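Local coordinates for protein light Chain (PDB 6BVD) that probably acts as the zinc metalloprotease of a mosaic botulinum neurotoxin, cleaving a SNARE protein needed for neurotransmitter release, at residues Thr125-Phe130 / Leu301-Thr306; Ile117-Asn122 / Trp322-Ala327; Thr132-Val137 / Ile172-Tyr177; Gly121-Gln126 / Asp187-Ile192. All coordinates share one frame; numbering follows the deposited sequence. Where two conformers were deposited one is given.

In the fold
All four contacts gather around the chain between Ile117 and Val137, which runs from helix 104-115 to strand 138-142. Contact 2 ties its start to the end of helix 313-323, and contact 4, about 10 Å from contact 2 between centres, ties the next turn to residues 187-192. A probable hydrogen bond joins these two, Tyr119 N to Phe189 O at 2.8 Å. Contact 3 lies about 9 Å from contact 4, centre to centre, linked by a probable bond of 2.9 Å from Ile192 N to Thr136 O. Contact 1 touches contact 2 through Val304 and Tyr119. The zinc site is separate; Lys323 NZ hydrogen-bonds Leu237 O at the end of helix 222-237, which carries zinc ligands His228 and His232.

Contact 1: Thr125-Phe130 / Leu301-Thr306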
loop_
_atom_site.group_PDB
_atom_site.type_symbol
_atom_site.label_atom_id
_atom_site.label_comp_id
_atom_site.label_asym_id
_atom_site.label_seq_id
_atom_site.Cartn_x
_atom_site.Cartn_y
_atom_site.Cartn_z
ATOM N N THR A 125 41.858 -14.945 -6.250
ATOM C CA THR A 125 41.342 -16.166 -6.906
ATOM C C THR A 125 41.900 -16.220 -8.331
ATOM O O THR A 125 42.388 -15.209 -8.845
ATOM C CB THR A 125 39.781 -16.239 -6.916
ATOM O OG1 THR A 125 39.226 -15.151 -7.665
ATOM C CG2 THR A 125 39.203 -16.219 -5.507
ATOM N N GLN A 126 41.902 -17.404 -8.954
ATOM C CA GLN A 126 42.427 -17.569 -10.313
ATOM C C GLN A 126 41.637 -16.783 -11.370
ATOM O O GLN A 126 40.404 -16.893 -11.433
ATOM C CB GLN A 126 42.427 -19.056 -10.713
ATOM C CG GLN A 126 43.355 -19.893 -9.891
ATOM C CD GLN A 126 42.716 -20.367 -8.590
ATOM O OE1 GLN A 126 41.546 -20.058 -8.300
ATOM N NE2 GLN A 126 43.484 -21.111 -7.789
ATOM N N GLU A 127 42.361 -16.088 -12.249
ATOM C CA GLU A 127 41.739 -15.247 -13.281
ATOM C C GLU A 127 40.915 -16.054 -14.299
ATOM O O GLU A 127 39.916 -15.553 -14.804
ATOM C CB GLU A 127 42.801 -14.434 -14.020
ATOM C CG GLU A 127 43.609 -13.531 -13.063
ATOM C CD GLU A 127 44.523 -12.550 -13.780
ATOM O OE1 GLU A 127 44.264 -12.235 -14.962
ATOM O OE2 GLU A 127 45.501 -12.085 -13.150
ATOM N N GLU A 128 41.337 -17.290 -14.576
ATOM C CA GLU A 128 40.659 -18.154 -15.565
ATOM C C GLU A 128 39.357 -18.769 -15.084
ATOM O O GLU A 128 38.647 -19.451 -15.834
ATOM C CB GLU A 128 41.593 -19.298 -16.004
ATOM C CG GLU A 128 42.892 -18.836 -16.583
ATOM C CD GLU A 128 43.904 -18.418 -15.523
ATOM O OE1 GLU A 128 43.680 -18.689 -14.315
ATOM O OE2 GLU A 128 44.895 -17.765 -15.907
ATOM N N GLN A 129 39.029 -18.523 -13.833
ATOM C CA GLN A 129 37.952 -19.235 -13.174
ATOM C C GLN A 129 36.889 -18.296 -12.647
ATOM O O GLN A 129 37.220 -17.246 -12.082
ATOM C CB GLN A 129 38.534 -20.054 -12.031
ATOM C CG GLN A 129 37.700 -21.200 -11.564
ATOM C CD GLN A 129 38.400 -21.996 -10.483
ATOM O OE1 GLN A 129 39.083 -21.436 -9.629
ATOM N NE2 GLN A 129 38.217 -23.313 -10.506
ATOM N N PHE A 130 35.626 -18.642 -12.888
ATOM C CA PHE A 130 34.508 -18.076 -12.128
ATOM C C PHE A 130 34.458 -18.813 -10.793
ATOM O O PHE A 130 34.157 -20.018 -10.751
ATOM C CB PHE A 130 33.163 -18.222 -12.859
ATOM C CG PHE A 130 32.874 -17.118 -13.861
ATOM C CD1 PHE A 130 33.455 -15.856 -13.731
ATOM C CD2 PHE A 130 32.048 -17.366 -14.950
ATOM C CE1 PHE A 130 33.195 -14.851 -14.695
ATOM C CE2 PHE A 130 31.775 -16.382 -15.898
ATOM C CZ PHE A 130 32.344 -15.114 -15.765
ATOM N N LEU A 301 38.051 -11.114 -17.393
ATOM C CA LEU A 301 36.885 -11.729 -18.014
ATOM C C LEU A 301 37.263 -12.366 -19.361
ATOM O O LEU A 301 36.628 -13.337 -19.802
ATOM C CB LEU A 301 35.754 -10.678 -18.201
ATOM C CG LEU A 301 34.390 -11.139 -18.699
ATOM C CD1 LEU A 301 33.780 -12.127 -17.665
ATOM C CD2 LEU A 301 33.454 -9.927 -18.886
ATOM N N ASN A 302 38.287 -11.832 -20.021
ATOM C CA ASN A 302 38.760 -12.424 -21.292
ATOM C C ASN A 302 39.451 -13.785 -21.083
ATOM O O ASN A 302 39.615 -14.569 -22.033
ATOM C CB ASN A 302 39.719 -11.482 -22.007
ATOM C CG ASN A 302 38.997 -10.303 -22.659
ATOM O OD1 ASN A 302 37.956 -10.485 -23.271
ATOM N ND2 ASN A 302 39.552 -9.099 -22.524
ATOM N N LYS A 303 39.813 -14.064 -19.838
ATOM C CA LYS A 303 40.537 -15.288 -19.516
ATOM C C LYS A 303 39.661 -16.420 -18.958
ATOM O O LYS A 303 40.123 -17.553 -18.848
ATOM C CB LYS A 303 41.654 -14.972 -18.507
ATOM C CG LYS A 303 42.694 -13.966 -19.010
ATOM C CD LYS A 303 43.779 -13.736 -17.963
ATOM C CE LYS A 303 44.931 -12.901 -18.508
ATOM N NZ LYS A 303 44.510 -11.524 -18.945
ATOM N N VAL A 304 38.419 -16.131 -18.602
ATOM C CA VAL A 304 37.604 -17.115 -17.908
ATOM C C VAL A 304 37.208 -18.289 -18.823
ATOM O O VAL A 304 36.667 -18.073 -19.906
ATOM C CB VAL A 304 36.349 -16.473 -17.307
ATOM C CG1 VAL A 304 35.357 -17.545 -16.840
ATOM C CG2 VAL A 304 36.725 -15.524 -16.160
ATOM N N ASN A 305 37.532 -19.518 -18.406
ATOM C CA ASN A 305 37.148 -20.691 -19.198
ATOM C C ASN A 305 36.581 -21.800 -18.335
ATOM O O ASN A 305 36.272 -22.897 -18.840
ATOM C CB ASN A 305 38.316 -21.230 -20.025
ATOM C CG ASN A 305 39.512 -21.682 -19.174
ATOM O OD1 ASN A 305 39.411 -21.935 -17.968
ATOM N ND2 ASN A 305 40.636 -21.838 -19.828
ATOM N N THR A 306 36.434 -21.544 -17.044
ATOM C CA THR A 306 35.876 -22.575 -16.178
ATOM C C THR A 306 35.202 -21.984 -14.943
ATOM O O THR A 306 35.358 -20.788 -14.643
ATOM C CB THR A 306 36.985 -23.592 -15.759
ATOM O OG1 THR A 306 36.388 -24.778 -15.233
ATOM C CG2 THR A 306 37.931 -22.999 -14.749
#
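Glu127 opens the contact by lying alongside Lys303, the two side chains pointing the same way. Its OE1 comes to 3.4 Å from Lys303 CD but stays 4.1 Å from Lys303 NZ, so the two opposite charges are near each other but beyond salt-bridge distance. The carbonyl of Glu127 meets the CG2 methyl of Val304. One residue on, inside the type I turn from Gln126 to Gln129, Glu128 O is gripped twice: Asn305 N gives it a straight bond of 2.8 Å, and Thr306 N a longer one of 3.3 Å. Gln129 pairs with Thr306 in a parallel bridge, its CG resting 3.7 Å from Thr306 CG2. Phe130 N-H then bonds Thr306 O at 2.8 Å. Its buried ring takes Val304 CG1 over the centre of one face, a CH-pi contact 3.7 Å from the centroid and 5° off the normal. CG1 arrives there because it is anti to the backbone N of Val304 (chi1 168°). Leu301 CD1 fills in at the ring edge, near CZ. The result is a small two-stranded parallel sheet, 129-130 beside 306-307, set just past the end of helix 280-301, with Ile313, Phe316 and Lys317 of helix 313-323 packing against the Phe130 ring.

Contact 2: Ile117-Asn122 / Trp322-Ala327; sequences IPYLGN and WKYQFA
From the Schellman-capped C-terminal end of helix 313-323, Lys323 and Tyr324 reach across to Ile117 and Tyr119 in the loop that follows helix 104-115. Gln325 leaves the helix with positive phi (53°), and its side chain turns back so that NE2 gives Trp322 O a straight bond of 2.8 Å, in the carbonyl plane and on a lone pair. Lys323 is extended along its whole length, beginning with CG anti to the backbone N (chi1 178°). Its buried NZ ends 2.8 Å from Ile117 O, approaching from above that carbonyl plane, 44° out of it. The same ammonium group donates to Tyr324 OH at 3.3 Å and to Leu237 O, so three oxygens share what is probably a positive charge in a buried setting. Beneath the lysine chain lies the Tyr324 ring, with Lys323 CD 3.8 Å above one face and toward the rim. Tyr324 OH, also hydrogen-bonded to Gly188 O, comes to 3.9 Å from Tyr119 CB, while the two rings approach obliquely at 4.4 Å between Tyr119 CD1 and Tyr324 CE2. Around this meeting, Leu319 and Tyr320 of helix 313-323 pack against Ile117, and Tyr320 OH bonds Pro118 O. Helix 280-301 also supplies Tyr294, edge-to-face with Tyr324, and Arg300, which touches Tyr119.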
loop_
_atom_site.group_PDB
_atom_site.type_symbol
_atom_site.label_atom_id
_atom_site.label_comp_id
_atom_site.label_asym_id
_atom_site.label_seq_id
_atom_site.Cartn_x
_atom_site.Cartn_y
_atom_site.Cartn_z
ATOM N N ILE A 117 24.881 -8.122 -9.283
ATOM C CA ILE A 117 25.492 -9.243 -8.563
ATOM C C ILE A 117 27.050 -9.140 -8.484
ATOM O O ILE A 117 27.713 -8.637 -9.388
ATOM C CB ILE A 117 25.096 -10.547 -9.220
ATOM C CG1 ILE A 117 25.754 -10.643 -10.585
ATOM C CG2 ILE A 117 23.531 -10.678 -9.337
ATOM C CD1 ILE A 117 25.743 -12.070 -11.138
ATOM N N PRO A 118 27.654 -9.612 -7.394
ATOM C CA PRO A 118 29.128 -9.563 -7.318
ATOM C C PRO A 118 29.853 -10.364 -8.417
ATOM O O PRO A 118 29.297 -11.347 -8.899
ATOM C CB PRO A 118 29.427 -10.177 -5.955
ATOM C CG PRO A 118 28.211 -9.950 -5.180
ATOM C CD PRO A 118 27.060 -10.075 -6.131
ATOM N N TYR A 119 31.039 -9.929 -8.835
ATOM C CA TYR A 119 31.860 -10.711 -9.759
ATOM C C TYR A 119 32.258 -12.008 -9.062
ATOM O O TYR A 119 32.544 -11.984 -7.870
ATOM C CB TYR A 119 33.112 -9.946 -10.199
ATOM C CG TYR A 119 33.927 -10.669 -11.269
ATOM C CD1 TYR A 119 33.597 -10.545 -12.606
ATOM C CD2 TYR A 119 34.954 -11.561 -10.927
ATOM C CE1 TYR A 119 34.310 -11.213 -13.592
ATOM C CE2 TYR A 119 35.648 -12.251 -11.912
ATOM C CZ TYR A 119 35.323 -12.070 -13.243
ATOM O OH TYR A 119 36.027 -12.726 -14.233
ATOM N N LEU A 120 32.266 -13.114 -9.813
ATOM C CA LEU A 120 32.664 -14.437 -9.265
ATOM C C LEU A 120 34.201 -14.558 -9.229
ATOM O O LEU A 120 34.836 -15.297 -10.001
ATOM C CB LEU A 120 32.013 -15.587 -10.075
ATOM C CG LEU A 120 30.470 -15.616 -10.037
ATOM C CD1 LEU A 120 29.868 -16.787 -10.900
ATOM C CD2 LEU A 120 29.875 -15.643 -8.621
ATOM N N GLY A 121 34.826 -13.765 -8.361
ATOM C CA GLY A 121 36.268 -13.831 -8.235
ATOM C C GLY A 121 36.750 -12.575 -7.553
ATOM O O GLY A 121 35.967 -11.617 -7.401
ATOM N N ASN A 122 38.005 -12.590 -7.121
ATOM C CA ASN A 122 38.583 -11.408 -6.492
ATOM C C ASN A 122 40.103 -11.400 -6.650
ATOM O O ASN A 122 40.659 -12.209 -7.411
ATOM C CB ASN A 122 38.165 -11.333 -5.023
ATOM C CG ASN A 122 38.588 -12.573 -4.215
ATOM O OD1 ASN A 122 39.761 -12.804 -3.997
ATOM N ND2 ASN A 122 37.612 -13.331 -3.727
ATOM N N TRP A 322 27.230 -6.494 -19.313
ATOM C CA TRP A 322 26.204 -5.496 -19.029
ATOM C C TRP A 322 26.469 -4.683 -17.744
ATOM O O TRP A 322 26.356 -3.441 -17.758
ATOM C CB TRP A 322 24.830 -6.146 -18.918
ATOM C CG TRP A 322 23.817 -5.124 -18.584
ATOM C CD1 TRP A 322 23.230 -4.947 -17.372
ATOM C CD2 TRP A 322 23.200 -4.184 -19.476
ATOM N NE1 TRP A 322 22.307 -3.939 -17.441
ATOM C CE2 TRP A 322 22.261 -3.459 -18.725
ATOM C CE3 TRP A 322 23.350 -3.886 -20.843
ATOM C CZ2 TRP A 322 21.475 -2.439 -19.287
ATOM C CZ3 TRP A 322 22.563 -2.887 -21.406
ATOM C CH2 TRP A 322 21.642 -2.174 -20.628
ATOM N N LYS A 323 26.780 -5.379 -16.641
ATOM C CA LYS A 323 27.010 -4.748 -15.340
ATOM C C LYS A 323 28.100 -3.681 -15.410
ATOM O O LYS A 323 27.921 -2.575 -14.900
ATOM C CB LYS A 323 27.414 -5.785 -14.286
ATOM C CG LYS A 323 27.722 -5.162 -12.922
ATOM C CD LYS A 323 28.249 -6.194 -11.909
ATOM C CE LYS A 323 28.398 -5.554 -10.524
ATOM N NZ LYS A 323 29.219 -6.273 -9.525
ATOM N N TYR A 324 29.232 -4.024 -16.025
ATOM C CA TYR A 324 30.360 -3.101 -16.058
ATOM C C TYR A 324 30.377 -2.272 -17.323
ATOM O O TYR A 324 31.293 -1.499 -17.527
ATOM C CB TYR A 324 31.680 -3.860 -15.914
ATOM C CG TYR A 324 31.808 -4.511 -14.579
ATOM C CD1 TYR A 324 32.062 -3.740 -13.440
ATOM C CD2 TYR A 324 31.723 -5.899 -14.435
ATOM C CE1 TYR A 324 32.180 -4.309 -12.212
ATOM C CE2 TYR A 324 31.854 -6.496 -13.185
ATOM C CZ TYR A 324 32.083 -5.687 -12.083
ATOM O OH TYR A 324 32.207 -6.208 -10.837
ATOM N N GLN A 325 29.358 -2.444 -18.166
ATOM C CA GLN A 325 29.209 -1.701 -19.416
ATOM C C GLN A 325 30.428 -1.781 -20.294
ATOM O O GLN A 325 30.879 -0.781 -20.886
ATOM C CB GLN A 325 28.899 -0.244 -19.111
ATOM C CG GLN A 325 27.532 -0.073 -18.499
ATOM C CD GLN A 325 26.421 -0.236 -19.528
ATOM O OE1 GLN A 325 26.215 0.655 -20.355
ATOM N NE2 GLN A 325 25.674 -1.344 -19.455
ATOM N N PHE A 326 30.972 -2.983 -20.372
ATOM C CA PHE A 326 32.113 -3.243 -21.209
ATOM C C PHE A 326 31.759 -3.206 -22.681
ATOM O O PHE A 326 30.651 -3.607 -23.073
ATOM C CB PHE A 326 32.693 -4.638 -20.885
ATOM C CG PHE A 326 33.394 -4.741 -19.554
ATOM C CD1 PHE A 326 34.035 -3.647 -18.982
ATOM C CD2 PHE A 326 33.415 -5.974 -18.869
ATOM C CE1 PHE A 326 34.689 -3.778 -17.742
ATOM C CE2 PHE A 326 34.078 -6.127 -17.651
ATOM C CZ PHE A 326 34.713 -5.032 -17.066
ATOM N N ALA A 327 32.733 -2.802 -23.501
ATOM C CA ALA A 327 32.703 -3.030 -24.944
ATOM C C ALA A 327 33.083 -4.485 -25.269
ATOM O O ALA A 327 33.884 -5.073 -24.557
ATOM C CB ALA A 327 33.653 -2.094 -25.635
#

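Contact 3: Thr132-Val137 / Ile172-Tyr177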
loop_
_atom_site.group_PDB
_atom_site.type_symbol
_atom_site.label_atom_id
_atom_site.label_comp_id
_atom_site.label_asym_id
_atom_site.label_seq_id
_atom_site.Cartn_x
_atom_site.Cartn_y
_atom_site.Cartn_z
ATOM N N THR A 132 32.915 -19.533 -7.177
ATOM C CA THR A 132 31.670 -19.462 -6.446
ATOM C C THR A 132 31.823 -19.936 -5.003
ATOM O O THR A 132 30.958 -19.714 -4.193
ATOM C CB THR A 132 30.573 -20.328 -7.098
ATOM O OG1 THR A 132 30.950 -21.704 -7.001
ATOM C CG2 THR A 132 30.383 -19.951 -8.540
ATOM N N ASN A 133 32.919 -20.591 -4.661
ATOM C CA ASN A 133 32.908 -21.333 -3.409
ATOM C C ASN A 133 33.625 -20.629 -2.270
ATOM O O ASN A 133 34.566 -21.177 -1.673
ATOM C CB ASN A 133 33.520 -22.727 -3.615
ATOM C CG ASN A 133 34.910 -22.666 -4.202
ATOM O OD1 ASN A 133 35.300 -21.681 -4.833
ATOM N ND2 ASN A 133 35.682 -23.718 -3.978
ATOM N N ASN A 134 33.249 -19.379 -2.004
ATOM C CA ASN A 134 33.705 -18.739 -0.784
ATOM C C ASN A 134 32.667 -17.705 -0.285
ATOM O O ASN A 134 31.682 -17.386 -0.993
ATOM C CB ASN A 134 35.086 -18.114 -0.984
ATOM C CG ASN A 134 35.088 -16.973 -1.980
ATOM O OD1 ASN A 134 34.471 -15.937 -1.738
ATOM N ND2 ASN A 134 35.846 -17.120 -3.072
ATOM N N ARG A 135 32.884 -17.195 0.929
ATOM C CA ARG A 135 31.851 -16.480 1.662
ATOM C C ARG A 135 31.539 -15.099 1.120
ATOM O O ARG A 135 30.542 -14.489 1.554
ATOM C CB ARG A 135 32.224 -16.345 3.127
ATOM C CG ARG A 135 33.405 -15.449 3.361
ATOM C CD ARG A 135 33.353 -14.900 4.750
ATOM N NE ARG A 135 33.844 -15.883 5.719
ATOM C CZ ARG A 135 35.013 -15.806 6.349
ATOM N NH1 ARG A 135 35.884 -14.841 6.068
ATOM N NH2 ARG A 135 35.351 -16.762 7.199
ATOM N N THR A 136 32.320 -14.614 0.164
ATOM C CA THR A 136 32.003 -13.297 -0.435
ATOM C C THR A 136 30.937 -13.343 -1.534
ATOM O O THR A 136 30.435 -12.286 -1.923
ATOM C CB THR A 136 33.248 -12.615 -1.052
ATOM O OG1 THR A 136 33.803 -13.405 -2.118
ATOM C CG2 THR A 136 34.337 -12.299 0.036
ATOM N N VAL A 137 30.615 -14.544 -2.052
ATOM C CA VAL A 137 29.670 -14.674 -3.158
ATOM C C VAL A 137 28.555 -15.728 -2.909
ATOM O O VAL A 137 27.501 -15.641 -3.498
ATOM C CB VAL A 137 30.399 -15.024 -4.488
ATOM C CG1 VAL A 137 31.223 -13.843 -4.955
ATOM C CG2 VAL A 137 31.284 -16.317 -4.345
ATOM N N ILE A 172 31.952 -8.094 2.744
ATOM C CA ILE A 172 32.498 -9.353 3.263
ATOM C C ILE A 172 33.945 -9.571 2.835
ATOM O O ILE A 172 34.337 -9.220 1.713
ATOM C CB ILE A 172 31.627 -10.551 2.814
ATOM C CG1 ILE A 172 30.154 -10.351 3.248
ATOM C CG2 ILE A 172 32.224 -11.877 3.368
ATOM C CD1 ILE A 172 29.945 -10.245 4.771
ATOM N N ILE A 173 34.750 -10.132 3.748
ATOM C CA ILE A 173 36.157 -10.392 3.544
ATOM C C ILE A 173 36.461 -11.861 3.181
ATOM O O ILE A 173 35.910 -12.765 3.789
ATOM C CB ILE A 173 36.935 -10.003 4.819
ATOM C CG1 ILE A 173 36.861 -8.495 5.026
ATOM C CG2 ILE A 173 38.384 -10.517 4.767
ATOM C CD1 ILE A 173 37.150 -8.071 6.453
ATOM N N TYR A 174 37.333 -12.069 2.191
ATOM C CA TYR A 174 37.820 -13.406 1.815
ATOM C C TYR A 174 39.216 -13.628 2.397
ATOM O O TYR A 174 40.078 -12.752 2.306
ATOM C CB TYR A 174 37.835 -13.564 0.278
ATOM C CG TYR A 174 38.415 -14.852 -0.266
ATOM C CD1 TYR A 174 37.908 -16.091 0.125
ATOM C CD2 TYR A 174 39.440 -14.835 -1.213
ATOM C CE1 TYR A 174 38.435 -17.277 -0.380
ATOM C CE2 TYR A 174 39.965 -16.023 -1.739
ATOM C CZ TYR A 174 39.462 -17.242 -1.312
ATOM O OH TYR A 174 39.974 -18.434 -1.806
ATOM N N SER A 175 39.427 -14.781 3.024
ATOM C CA SER A 175 40.742 -15.133 3.493
ATOM C C SER A 175 41.107 -16.543 3.068
ATOM O O SER A 175 40.809 -17.487 3.790
ATOM C CB SER A 175 40.859 -15.015 4.999
ATOM O OG SER A 175 42.210 -15.326 5.354
ATOM N N PRO A 176 41.810 -16.672 1.927
ATOM C CA PRO A 176 42.178 -17.975 1.336
ATOM C C PRO A 176 43.148 -18.776 2.217
ATOM O O PRO A 176 42.973 -19.972 2.474
ATOM C CB PRO A 176 42.847 -17.606 0.006
ATOM C CG PRO A 176 43.115 -16.137 0.055
ATOM C CD PRO A 176 42.292 -15.517 1.148
ATOM N N TYR A 177 44.183 -18.085 2.684
ATOM C CA TYR A 177 45.218 -18.703 3.478
ATOM C C TYR A 177 46.065 -17.626 4.128
ATOM O O TYR A 177 45.934 -16.439 3.796
ATOM C CB TYR A 177 46.075 -19.624 2.604
ATOM C CG TYR A 177 46.383 -19.046 1.236
ATOM C CD1 TYR A 177 45.727 -19.504 0.101
ATOM C CD2 TYR A 177 47.333 -18.049 1.079
ATOM C CE1 TYR A 177 46.004 -18.968 -1.160
ATOM C CE2 TYR A 177 47.622 -17.519 -0.172
ATOM C CZ TYR A 177 46.958 -17.976 -1.286
ATOM O OH TYR A 177 47.264 -17.418 -2.514
HETATM O O HOH W 1 37.088 -19.559 -3.374
#
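An Asx turn at Asn134 stacks its amide on one face of the Tyr174 ring, the two planes 29° apart. ND2 lies 3.7 Å above the ring and toward its rim; Pro176 CD lies over the opposite face. What fixes the amide is its OD1, which accepts from Thr136 N at 3.2 Å on a lone pair and from Thr136 OG1 at 2.6 Å. ND2 in turn donates to a water at 2.8 Å that also donates to Asn133 OD1. The CG2 methyl of Thr136 sits 3.5 Å from Ile172 O and touches Tyr174 CB. Arg135 crosses Ile172 at about a right angle, its CD against CG2, and NH1 donates to Ile173 O at 3.1 Å with the oxygen at the guanidinium edge; NE makes a salt bridge to Glu30. This is an Asx turn with an amide-aromatic stack, joining the loop before strand 138-142 to the loop after strand 168-171 in the mixed sheet.

Contact 4: Gly121-Gln126 / Asp187-Ile192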
loop_
_atom_site.group_PDB
_atom_site.type_symbol
_atom_site.label_atom_id
_atom_site.label_comp_id
_atom_site.label_asym_id
_atom_site.label_seq_id
_atom_site.Cartn_x
_atom_site.Cartn_y
_atom_site.Cartn_z
ATOM N N GLY A 121 34.826 -13.765 -8.361
ATOM C CA GLY A 121 36.268 -13.831 -8.235
ATOM C C GLY A 121 36.750 -12.575 -7.553
ATOM O O GLY A 121 35.967 -11.617 -7.401
ATOM N N ASN A 122 38.005 -12.590 -7.121
ATOM C CA ASN A 122 38.583 -11.408 -6.492
ATOM C C ASN A 122 40.103 -11.400 -6.650
ATOM O O ASN A 122 40.659 -12.209 -7.411
ATOM C CB ASN A 122 38.165 -11.333 -5.023
ATOM C CG ASN A 122 38.588 -12.573 -4.215
ATOM O OD1 ASN A 122 39.761 -12.804 -3.997
ATOM N ND2 ASN A 122 37.612 -13.331 -3.727
ATOM N N SER A 123 40.801 -10.492 -5.949
ATOM C CA SER A 123 42.232 -10.377 -6.164
ATOM C C SER A 123 43.005 -11.671 -5.936
ATOM O O SER A 123 43.982 -11.909 -6.620
ATOM C CB SER A 123 42.821 -9.275 -5.276
ATOM O OG SER A 123 42.337 -8.039 -5.761
ATOM N N TYR A 124 42.527 -12.503 -5.021
ATOM C CA TYR A 124 43.221 -13.725 -4.617
ATOM C C TYR A 124 42.558 -15.010 -5.112
ATOM O O TYR A 124 42.701 -16.052 -4.458
ATOM C CB TYR A 124 43.305 -13.764 -3.103
ATOM C CG TYR A 124 44.157 -12.638 -2.564
ATOM C CD1 TYR A 124 45.300 -12.215 -3.239
ATOM C CD2 TYR A 124 43.796 -11.965 -1.420
ATOM C CE1 TYR A 124 46.100 -11.148 -2.738
ATOM C CE2 TYR A 124 44.580 -10.897 -0.926
ATOM C CZ TYR A 124 45.716 -10.505 -1.593
ATOM O OH TYR A 124 46.475 -9.442 -1.089
ATOM N N THR A 125 41.858 -14.945 -6.250
ATOM C CA THR A 125 41.342 -16.166 -6.906
ATOM C C THR A 125 41.900 -16.220 -8.331
ATOM O O THR A 125 42.388 -15.209 -8.845
ATOM C CB THR A 125 39.781 -16.239 -6.916
ATOM O OG1 THR A 125 39.226 -15.151 -7.665
ATOM C CG2 THR A 125 39.203 -16.219 -5.507
ATOM N N GLN A 126 41.902 -17.404 -8.954
ATOM C CA GLN A 126 42.427 -17.569 -10.313
ATOM C C GLN A 126 41.637 -16.783 -11.370
ATOM O O GLN A 126 40.404 -16.893 -11.433
ATOM C CB GLN A 126 42.427 -19.056 -10.713
ATOM C CG GLN A 126 43.355 -19.893 -9.891
ATOM C CD GLN A 126 42.716 -20.367 -8.590
ATOM O OE1 GLN A 126 41.546 -20.058 -8.300
ATOM N NE2 GLN A 126 43.484 -21.111 -7.789
ATOM N N ASP A 187 37.276 -3.262 -4.448
ATOM C CA ASP A 187 38.193 -3.436 -5.564
ATOM C C ASP A 187 37.514 -3.667 -6.934
ATOM O O ASP A 187 38.131 -4.274 -7.796
ATOM C CB ASP A 187 39.126 -4.642 -5.295
ATOM C CG ASP A 187 40.027 -4.443 -4.091
ATOM O OD1 ASP A 187 40.363 -3.285 -3.732
ATOM O OD2 ASP A 187 40.404 -5.474 -3.493
ATOM N N GLY A 188 36.277 -3.186 -7.136
ATOM C CA GLY A 188 35.569 -3.360 -8.398
ATOM C C GLY A 188 34.733 -4.643 -8.548
ATOM O O GLY A 188 33.803 -4.664 -9.319
ATOM N N PHE A 189 35.104 -5.719 -7.851
ATOM C CA PHE A 189 34.376 -6.998 -7.900
ATOM C C PHE A 189 33.016 -6.993 -7.208
ATOM O O PHE A 189 32.012 -7.527 -7.729
ATOM C CB PHE A 189 35.257 -8.118 -7.279
ATOM C CG PHE A 189 36.609 -8.228 -7.906
ATOM C CD1 PHE A 189 36.759 -8.855 -9.133
ATOM C CD2 PHE A 189 37.757 -7.709 -7.266
ATOM C CE1 PHE A 189 38.008 -8.987 -9.702
ATOM C CE2 PHE A 189 39.003 -7.838 -7.837
ATOM C CZ PHE A 189 39.135 -8.469 -9.049
ATOM N N GLY A 190 32.974 -6.382 -6.028
ATOM C CA GLY A 190 31.777 -6.366 -5.219
ATOM C C GLY A 190 31.753 -7.586 -4.319
ATOM O O GLY A 190 32.578 -8.495 -4.456
ATOM N N SER A 191 30.832 -7.622 -3.371
ATOM C CA SER A 191 30.677 -8.830 -2.537
ATOM C C SER A 191 29.293 -8.802 -1.978
ATOM O O SER A 191 28.596 -7.772 -2.116
ATOM C CB SER A 191 31.713 -8.879 -1.392
ATOM O OG SER A 191 31.390 -7.951 -0.371
ATOM N N ILE A 192 28.877 -9.905 -1.353
ATOM C CA ILE A 192 27.697 -9.893 -0.523
ATOM C C ILE A 192 27.804 -8.726 0.449
ATOM O O ILE A 192 28.868 -8.507 1.034
ATOM C CB ILE A 192 27.544 -11.202 0.255
ATOM C CG1 ILE A 192 27.176 -12.353 -0.696
ATOM C CG2 ILE A 192 26.388 -11.109 1.198
ATOM C CD1 ILE A 192 27.383 -13.760 -0.011
HETATM O O HOH W 2 39.816 -8.267 -3.953
#
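A backbone carbon sits squarely over an aromatic ring here: Asn122 CA lies above the centre of the Phe189 face, a CH-pi contact 3.7 Å from the centroid and 6° off the ring normal. No direct hydrogen bond crosses between the two segments. Phe189 CG is anti to its carbonyl carbon (chi1 -55°), and the ring beyond it reaches past Gly121 O, which meets CD1 obliquely at 3.4 Å, to CE2, 3.7 Å from Ser123 N. That same N-H donates to a water at 3.1 Å, and the water donates to Asp187 OD2 at 2.9 Å, so a single solvent molecule links the two loops polar group to polar group. The surface offered to the ring is held by its own bonds. Asn122 OD1 accepts from Tyr124 N at 3.0 Å, and Asn122 N gives Thr125 OG1 a straight bond of 2.9 Å. Gly121, at a phi of 162°, occupies a conformation that calls for glycine. Ile297 and Arg300 of helix 280-301 also touch Phe189. The arrangement is an Asx turn overlapping a type I beta turn from Asn122 to Thr125, its backbone seated on a buried phenylalanine from the loop before strand 193-196.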